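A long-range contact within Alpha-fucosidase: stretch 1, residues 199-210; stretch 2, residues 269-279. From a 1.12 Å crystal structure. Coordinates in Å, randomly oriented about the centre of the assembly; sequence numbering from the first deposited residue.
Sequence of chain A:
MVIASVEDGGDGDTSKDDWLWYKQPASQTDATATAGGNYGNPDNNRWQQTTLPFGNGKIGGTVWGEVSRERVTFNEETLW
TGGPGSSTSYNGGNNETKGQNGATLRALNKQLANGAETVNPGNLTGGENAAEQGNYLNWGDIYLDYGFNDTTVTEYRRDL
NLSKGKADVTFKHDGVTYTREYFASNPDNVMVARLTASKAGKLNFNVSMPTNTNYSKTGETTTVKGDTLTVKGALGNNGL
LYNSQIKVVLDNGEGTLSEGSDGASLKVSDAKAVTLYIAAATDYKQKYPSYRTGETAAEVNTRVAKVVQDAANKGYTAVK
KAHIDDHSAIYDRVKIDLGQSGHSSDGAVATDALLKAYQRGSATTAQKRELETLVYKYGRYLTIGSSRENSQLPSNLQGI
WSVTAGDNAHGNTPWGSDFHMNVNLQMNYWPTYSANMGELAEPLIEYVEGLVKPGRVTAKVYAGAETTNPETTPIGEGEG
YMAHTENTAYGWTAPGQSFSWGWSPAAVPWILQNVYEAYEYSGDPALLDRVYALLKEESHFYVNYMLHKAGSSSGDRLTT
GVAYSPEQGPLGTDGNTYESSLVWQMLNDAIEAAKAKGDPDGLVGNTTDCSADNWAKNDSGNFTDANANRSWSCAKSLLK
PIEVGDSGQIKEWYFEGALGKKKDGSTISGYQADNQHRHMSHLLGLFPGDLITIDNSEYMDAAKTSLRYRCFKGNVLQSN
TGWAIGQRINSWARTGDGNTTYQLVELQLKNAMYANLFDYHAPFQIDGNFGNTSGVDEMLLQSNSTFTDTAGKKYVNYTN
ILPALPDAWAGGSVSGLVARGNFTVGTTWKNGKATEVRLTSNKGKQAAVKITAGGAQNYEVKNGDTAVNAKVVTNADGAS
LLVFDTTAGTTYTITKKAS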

ATOM      1  N   LYS A 199      -9.944 -14.633  39.952  1.00 18.23           N
ATOM      2  CA  LYS A 199      -9.913 -14.688  41.411  1.00 18.84           C
ATOM      3  C   LYS A 199      -9.021 -13.580  41.963  1.00 18.71           C
ATOM      4  O   LYS A 199      -7.916 -13.356  41.461  1.00 18.76           O
ATOM      5  CB  LYS A 199      -9.435 -16.065  41.888  1.00 18.89           C
ATOM      6  CG  LYS A 199     -10.369 -17.216  41.503  1.00 19.71           C
ATOM      7  CD  LYS A 199      -9.873 -18.562  42.022  1.00 19.89           C
ATOM      8  CE  LYS A 199     -10.757 -19.699  41.528  1.00 21.38           C
ATOM      9  NZ  LYS A 199     -10.321 -21.021  42.065  1.00 22.33           N
ATOM     10  N   ALA A 200      -9.511 -12.880  42.986  1.00 18.67           N
ATOM     11  CA  ALA A 200      -8.764 -11.788  43.614  1.00 18.42           C
ATOM     12  C   ALA A 200      -7.397 -12.253  44.115  1.00 18.16           C
ATOM     13  O   ALA A 200      -7.261 -13.362  44.637  1.00 18.24           O
ATOM     14  CB  ALA A 200      -9.572 -11.173  44.750  1.00 18.68           C
ATOM     15  N   GLY A 201      -6.388 -11.403  43.930  1.00 17.74           N
ATOM     16  CA  GLY A 201      -5.024 -11.704  44.362  1.00 17.20           C
ATOM     17  C   GLY A 201      -4.214 -12.562  43.403  1.00 16.97           C
ATOM     18  O   GLY A 201      -3.024 -12.794  43.630  1.00 17.01           O
ATOM     19  N   LYS A 202      -4.848 -13.026  42.328  1.00 16.61           N
ATOM     20  CA  LYS A 202      -4.206 -13.962  41.403  1.00 16.25           C
ATOM     21  C   LYS A 202      -3.505 -13.311  40.209  1.00 15.84           C
ATOM     22  O   LYS A 202      -2.803 -13.994  39.458  1.00 15.84           O
ATOM     23  CB  LYS A 202      -5.196 -15.037  40.932  1.00 16.49           C
ATOM     24  CG  LYS A 202      -5.650 -16.011  42.031  1.00 17.45           C
ATOM     25  CD  LYS A 202      -4.481 -16.675  42.768  1.00 19.38           C
ATOM     26  CE  LYS A 202      -3.706 -17.641  41.879  1.00 19.91           C
ATOM     27  NZ  LYS A 202      -2.539 -18.232  42.590  1.00 21.42           N
ATOM     28  N   LEU A 203      -3.693 -12.007  40.025  1.00 15.26           N
ATOM     29  CA  LEU A 203      -2.977 -11.311  38.958  1.00 14.89           C
ATOM     30  C   LEU A 203      -1.594 -10.887  39.447  1.00 14.75           C
ATOM     31  O   LEU A 203      -1.448  -9.943  40.227  1.00 14.84           O
ATOM     32  CB  LEU A 203      -3.781 -10.129  38.405  1.00 14.82           C
ATOM     33  CG  LEU A 203      -3.288  -9.511  37.088  1.00 14.76           C
ATOM     34  CD1 LEU A 203      -3.226 -10.541  35.955  1.00 15.05           C
ATOM     35  CD2 LEU A 203      -4.175  -8.344  36.701  1.00 15.00           C
ATOM     36  N   ASN A 204      -0.589 -11.629  38.990  1.00 14.44           N
ATOM     37  CA  ASN A 204       0.801 -11.423  39.363  1.00 14.46           C
ATOM     38  C   ASN A 204       1.670 -11.500  38.118  1.00 14.14           C
ATOM     39  O   ASN A 204       1.674 -12.519  37.424  1.00 14.34           O
ATOM     40  CB  ASN A 204       1.248 -12.488  40.369  1.00 14.73           C
ATOM     41  CG  ASN A 204       0.439 -12.455  41.650  1.00 15.41           C
ATOM     42  OD1 ASN A 204       0.698 -11.651  42.538  1.00 16.26           O
ATOM     43  ND2 ASN A 204      -0.549 -13.337  41.747  1.00 16.32           N
ATOM     44  N   PHE A 205       2.389 -10.421  37.825  1.00 14.06           N
ATOM     45  CA  PHE A 205       3.262 -10.395  36.654  1.00 13.71           C
ATOM     46  C   PHE A 205       4.320  -9.303  36.719  1.00 13.47           C
ATOM     47  O   PHE A 205       4.182  -8.324  37.450  1.00 13.54           O
ATOM     48  CB  PHE A 205       2.451 -10.272  35.350  1.00 13.83           C
ATOM     49  CG  PHE A 205       1.732  -8.963  35.203  1.00 14.16           C
ATOM     50  CD1 PHE A 205       2.360  -7.876  34.605  1.00 14.53           C
ATOM     51  CD2 PHE A 205       0.426  -8.819  35.657  1.00 14.76           C
ATOM     52  CE1 PHE A 205       1.706  -6.663  34.472  1.00 14.53           C
ATOM     53  CE2 PHE A 205      -0.240  -7.607  35.524  1.00 15.01           C
ATOM     54  CZ  PHE A 205       0.403  -6.526  34.929  1.00 14.87           C
ATOM     55  N   ASN A 206       5.374  -9.501  35.935  1.00 13.33           N
ATOM     56  CA  ASN A 206       6.421  -8.519  35.749  1.00 13.13           C
ATOM     57  C   ASN A 206       6.284  -7.927  34.351  1.00 12.80           C
ATOM     58  O   ASN A 206       6.165  -8.668  33.373  1.00 12.78           O
ATOM     59  CB  ASN A 206       7.782  -9.195  35.926  1.00 13.58           C
ATOM     60  CG  ASN A 206       8.941  -8.264  35.665  1.00 14.64           C
ATOM     61  OD1 ASN A 206       9.267  -7.965  34.514  1.00 15.26           O
ATOM     62  ND2 ASN A 206       9.592  -7.818  36.733  1.00 15.54           N
ATOM     63  N   VAL A 207       6.286  -6.601  34.260  1.00 12.10           N
ATOM     64  CA  VAL A 207       6.239  -5.937  32.956  1.00 12.11           C
ATOM     65  C   VAL A 207       7.569  -5.267  32.635  1.00 11.69           C
ATOM     66  O   VAL A 207       8.121  -4.525  33.449  1.00 11.57           O
ATOM     67  CB  VAL A 207       5.035  -4.952  32.812  1.00 12.45           C
ATOM     68  CG1 VAL A 207       4.999  -3.942  33.935  1.00 13.35           C
ATOM     69  CG2 VAL A 207       5.069  -4.242  31.460  1.00 12.88           C
ATOM     70  N   SER A 208       8.082  -5.566  31.446  1.00 11.21           N
ATOM     71  CA  SER A 208       9.302  -4.951  30.944  1.00 11.03           C
ATOM     72  C   SER A 208       9.103  -4.543  29.489  1.00 10.83           C
ATOM     73  O   SER A 208       8.175  -5.008  28.823  1.00 10.53           O
ATOM     74  CB  SER A 208      10.489  -5.907  31.087  1.00 11.20           C
ATOM     75  OG  SER A 208      10.271  -7.114  30.382  1.00 11.61           O
ATOM     76  N   MET A 209       9.966  -3.658  28.999  1.00 10.67           N
ATOM     77  CA  MET A 209       9.875  -3.211  27.612  1.00 11.09           C
ATOM     78  C   MET A 209      11.263  -3.051  26.986  1.00 10.89           C
ATOM     79  O   MET A 209      11.676  -1.935  26.650  1.00 11.60           O
ATOM     80  CB  MET A 209       9.055  -1.922  27.511  1.00 11.20           C
ATOM     81  CG  MET A 209       8.555  -1.609  26.104  1.00 11.80           C
ATOM     82  SD  MET A 209       7.461  -0.183  26.114  1.00 12.40           S
ATOM     83  CE  MET A 209       7.136   0.011  24.374  1.00 11.89           C
ATOM     84  N   PRO A 210      11.989  -4.174  26.822  1.00 10.55           N
ATOM     85  CA  PRO A 210      13.329  -4.108  26.253  1.00 10.26           C
ATOM     86  C   PRO A 210      13.312  -3.685  24.792  1.00  9.58           C
ATOM     87  O   PRO A 210      12.484  -4.156  24.005  1.00  9.67           O
ATOM     88  CB  PRO A 210      13.835  -5.548  26.374  1.00 10.55           C
ATOM     89  CG  PRO A 210      12.594  -6.379  26.387  1.00 10.84           C
ATOM     90  CD  PRO A 210      11.609  -5.561  27.155  1.00 10.89           C
ATOM     91  N   SER A 269       1.663  -7.382  41.955  1.00 17.57           N
ATOM     92  CA  SER A 269       1.402  -8.503  42.850  1.00 18.01           C
ATOM     93  C   SER A 269       0.049  -8.364  43.537  1.00 18.02           C
ATOM     94  O   SER A 269      -0.385  -7.256  43.853  1.00 18.08           O
ATOM     95  CB  SER A 269       2.517  -8.631  43.891  1.00 18.24           C
ATOM     96  OG  SER A 269       2.583  -7.472  44.701  1.00 19.79           O
ATOM     97  N   ASP A 270      -0.611  -9.503  43.743  1.00 18.13           N
ATOM     98  CA  ASP A 270      -1.857  -9.593  44.520  1.00 18.34           C
ATOM     99  C   ASP A 270      -3.005  -8.751  43.955  1.00 17.98           C
ATOM    100  O   ASP A 270      -3.863  -8.264  44.701  1.00 18.13           O
ATOM    101  CB  ASP A 270      -1.600  -9.242  45.995  1.00 18.76           C
ATOM    102  CG  ASP A 270      -0.386  -9.955  46.563  1.00 19.89           C
ATOM    103  OD1 ASP A 270      -0.298 -11.192  46.419  1.00 22.05           O
ATOM    104  OD2 ASP A 270       0.479  -9.274  47.155  1.00 22.19           O
ATOM    105  N   ALA A 271      -3.021  -8.591  42.634  1.00 17.42           N
ATOM    106  CA  ALA A 271      -4.057  -7.812  41.969  1.00 16.90           C
ATOM    107  C   ALA A 271      -5.144  -8.717  41.396  1.00 16.55           C
ATOM    108  O   ALA A 271      -5.049  -9.945  41.473  1.00 16.21           O
ATOM    109  CB  ALA A 271      -3.443  -6.945  40.874  1.00 16.93           C
ATOM    110  N   LYS A 272      -6.177  -8.097  40.830  1.00 16.34           N
ATOM    111  CA  LYS A 272      -7.238  -8.821  40.143  1.00 16.33           C
ATOM    112  C   LYS A 272      -7.370  -8.335  38.700  1.00 16.04           C
ATOM    113  O   LYS A 272      -7.547  -9.137  37.784  1.00 16.18           O
ATOM    114  CB  LYS A 272      -8.570  -8.675  40.885  1.00 16.45           C
ATOM    115  CG  LYS A 272      -9.638  -9.655  40.418  1.00 17.40           C
ATOM    116  CD  LYS A 272     -10.974  -9.400  41.096  1.00 19.04           C
ATOM    117  CE  LYS A 272     -12.011 -10.413  40.641  1.00 20.22           C
ATOM    118  NZ  LYS A 272     -13.355 -10.151  41.233  1.00 21.52           N
ATOM    119  N   ALA A 273      -7.286  -7.019  38.512  1.00 15.76           N
ATOM    120  CA  ALA A 273      -7.372  -6.408  37.187  1.00 15.45           C
ATOM    121  C   ALA A 273      -6.496  -5.166  37.109  1.00 15.29           C
ATOM    122  O   ALA A 273      -6.422  -4.379  38.057  1.00 15.36           O
ATOM    123  CB  ALA A 273      -8.810  -6.063  36.851  1.00 15.67           C
ATOM    124  N   VAL A 274      -5.826  -5.003  35.970  1.00 14.76           N
ATOM    125  CA  VAL A 274      -4.955  -3.852  35.732  1.00 14.57           C
ATOM    126  C   VAL A 274      -5.114  -3.336  34.302  1.00 13.82           C
ATOM    127  O   VAL A 274      -5.438  -4.097  33.388  1.00 14.06           O
ATOM    128  CB  VAL A 274      -3.448  -4.172  35.996  1.00 14.92           C
ATOM    129  CG1 VAL A 274      -3.211  -4.626  37.431  1.00 15.38           C
ATOM    130  CG2 VAL A 274      -2.923  -5.213  35.024  1.00 16.21           C
ATOM    131  N   THR A 275      -4.890  -2.038  34.124  1.00 12.98           N
ATOM    132  CA  THR A 275      -4.792  -1.447  32.792  1.00 12.59           C
ATOM    133  C   THR A 275      -3.404  -0.855  32.617  1.00 12.42           C
ATOM    134  O   THR A 275      -2.933  -0.086  33.461  1.00 12.12           O
ATOM    135  CB  THR A 275      -5.857  -0.356  32.556  1.00 12.61           C
ATOM    136  OG1 THR A 275      -7.152  -0.871  32.886  1.00 13.41           O
ATOM    137  CG2 THR A 275      -5.858   0.105  31.091  1.00 12.76           C
ATOM    138  N   LEU A 276      -2.747  -1.242  31.528  1.00 12.05           N
ATOM    139  CA  LEU A 276      -1.472  -0.664  31.135  1.00 12.06           C
ATOM    140  C   LEU A 276      -1.713   0.343  30.025  1.00 11.29           C
ATOM    141  O   LEU A 276      -2.421   0.051  29.061  1.00 11.39           O
ATOM    142  CB  LEU A 276      -0.517  -1.749  30.639  1.00 12.24           C
ATOM    143  CG  LEU A 276       0.369  -2.494  31.643  1.00 14.11           C
ATOM    144  CD1 LEU A 276      -0.400  -3.082  32.824  1.00 15.43           C
ATOM    145  CD2 LEU A 276       1.159  -3.576  30.925  1.00 13.31           C
ATOM    146  N   TYR A 277      -1.141   1.530  30.183  1.00 10.85           N
ATOM    147  CA  TYR A 277      -1.136   2.537  29.133  1.00 10.95           C
ATOM    148  C   TYR A 277       0.284   2.674  28.614  1.00 10.38           C
ATOM    149  O   TYR A 277       1.215   2.951  29.379  1.00 10.44           O
ATOM    150  CB  TYR A 277      -1.664   3.870  29.655  1.00 11.51           C
ATOM    151  CG  TYR A 277      -3.113   3.805  30.075  1.00 11.89           C
ATOM    152  CD1 TYR A 277      -4.139   3.898  29.130  1.00 12.60           C
ATOM    153  CD2 TYR A 277      -3.462   3.629  31.414  1.00 12.83           C
ATOM    154  CE1 TYR A 277      -5.476   3.828  29.508  1.00 13.88           C
ATOM    155  CE2 TYR A 277      -4.797   3.558  31.801  1.00 14.39           C
ATOM    156  CZ  TYR A 277      -5.795   3.662  30.843  1.00 13.88           C
ATOM    157  OH  TYR A 277      -7.114   3.589  31.221  1.00 14.68           O
ATOM    158  N   ILE A 278       0.438   2.458  27.312  1.00 10.02           N
ATOM    159  CA  ILE A 278       1.749   2.405  26.677  1.00  9.97           C
ATOM    160  C   ILE A 278       1.814   3.457  25.578  1.00  9.58           C
ATOM    161  O   ILE A 278       0.952   3.501  24.694  1.00  9.45           O
ATOM    162  CB  ILE A 278       2.026   1.005  26.077  1.00 10.27           C
ATOM    163  CG1 ILE A 278       1.928  -0.078  27.162  1.00 10.50           C
ATOM    164  CG2 ILE A 278       3.394   0.972  25.401  1.00 10.91           C
ATOM    165  CD1 ILE A 278       1.111  -1.290  26.752  1.00 12.45           C
ATOM    166  N   ALA A 279       2.832   4.310  25.642  1.00  9.06           N
ATOM    167  CA  ALA A 279       3.051   5.304  24.597  1.00  8.90           C
ATOM    168  C   ALA A 279       4.514   5.319  24.192  1.00  8.61           C
ATOM    169  O   ALA A 279       5.385   4.903  24.958  1.00  8.65           O
ATOM    170  CB  ALA A 279       2.612   6.680  25.062  1.00  9.43           C
TER
HETATM  171  O   HOH W   1      -6.803  -8.551  44.179  1.00 23.71           O
HETATM  172  O   HOH W   2      -2.621 -12.542  46.771  1.00 41.20           O

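Two chain segments far apart in sequence often meet by a short polar clasp at one end, from which apolar side chains carry the contact onward; this pair in alpha-fucosidase is a clear example. The clasp centres on L203 and A271, an antiparallel bridge in which each backbone serves as both donor and acceptor: L203 N donates to A271 O at 2.9 Å, and A271 N returns the bond to L203 O at 3.2 Å. Their side chains lie on the same face of the sheet, L203 CB 4.0 Å from A271 CB. Beside it, a side chain takes over the work of a backbone partner. N204 OD1 accepts from D270 N at 2.8 Å and nearly in line, while N204 ND2 donates to G201 O within its own stretch at 3.2 Å, so one amide group secures the corner at D270 and the turn preceding its own strand.

That turn, type II from K199 to K202, is closed by K202 N bonding to K199 O at 3.2 Å. G201 sits in it with a positive phi, a conformation that favours glycine. Two waters extend the clasp: one accepts from G201 N and donates to D270 O, the other donates to both G201 O and D270 OD1. At the exposed margin, the extended K272 side chain lies along A200, K272 CD 4.3 Å from A200 CB.

Beyond the bridge the two strands run in broadly the same direction, 33° apart, and approach no closer than 8.5 Å between axes. This spacing is too wide for backbone pairing, and side chains fill it. L203 CD2 reaches V274 CG2 at 3.8 Å. The F205 ring presents its edge to V274 and L276, with F205 CZ 3.6 Å from V274 CG2. Farther along, V207 CG2 packs on L276 CD2 and M209 CE on I278 CG2, each at 4.0 Å.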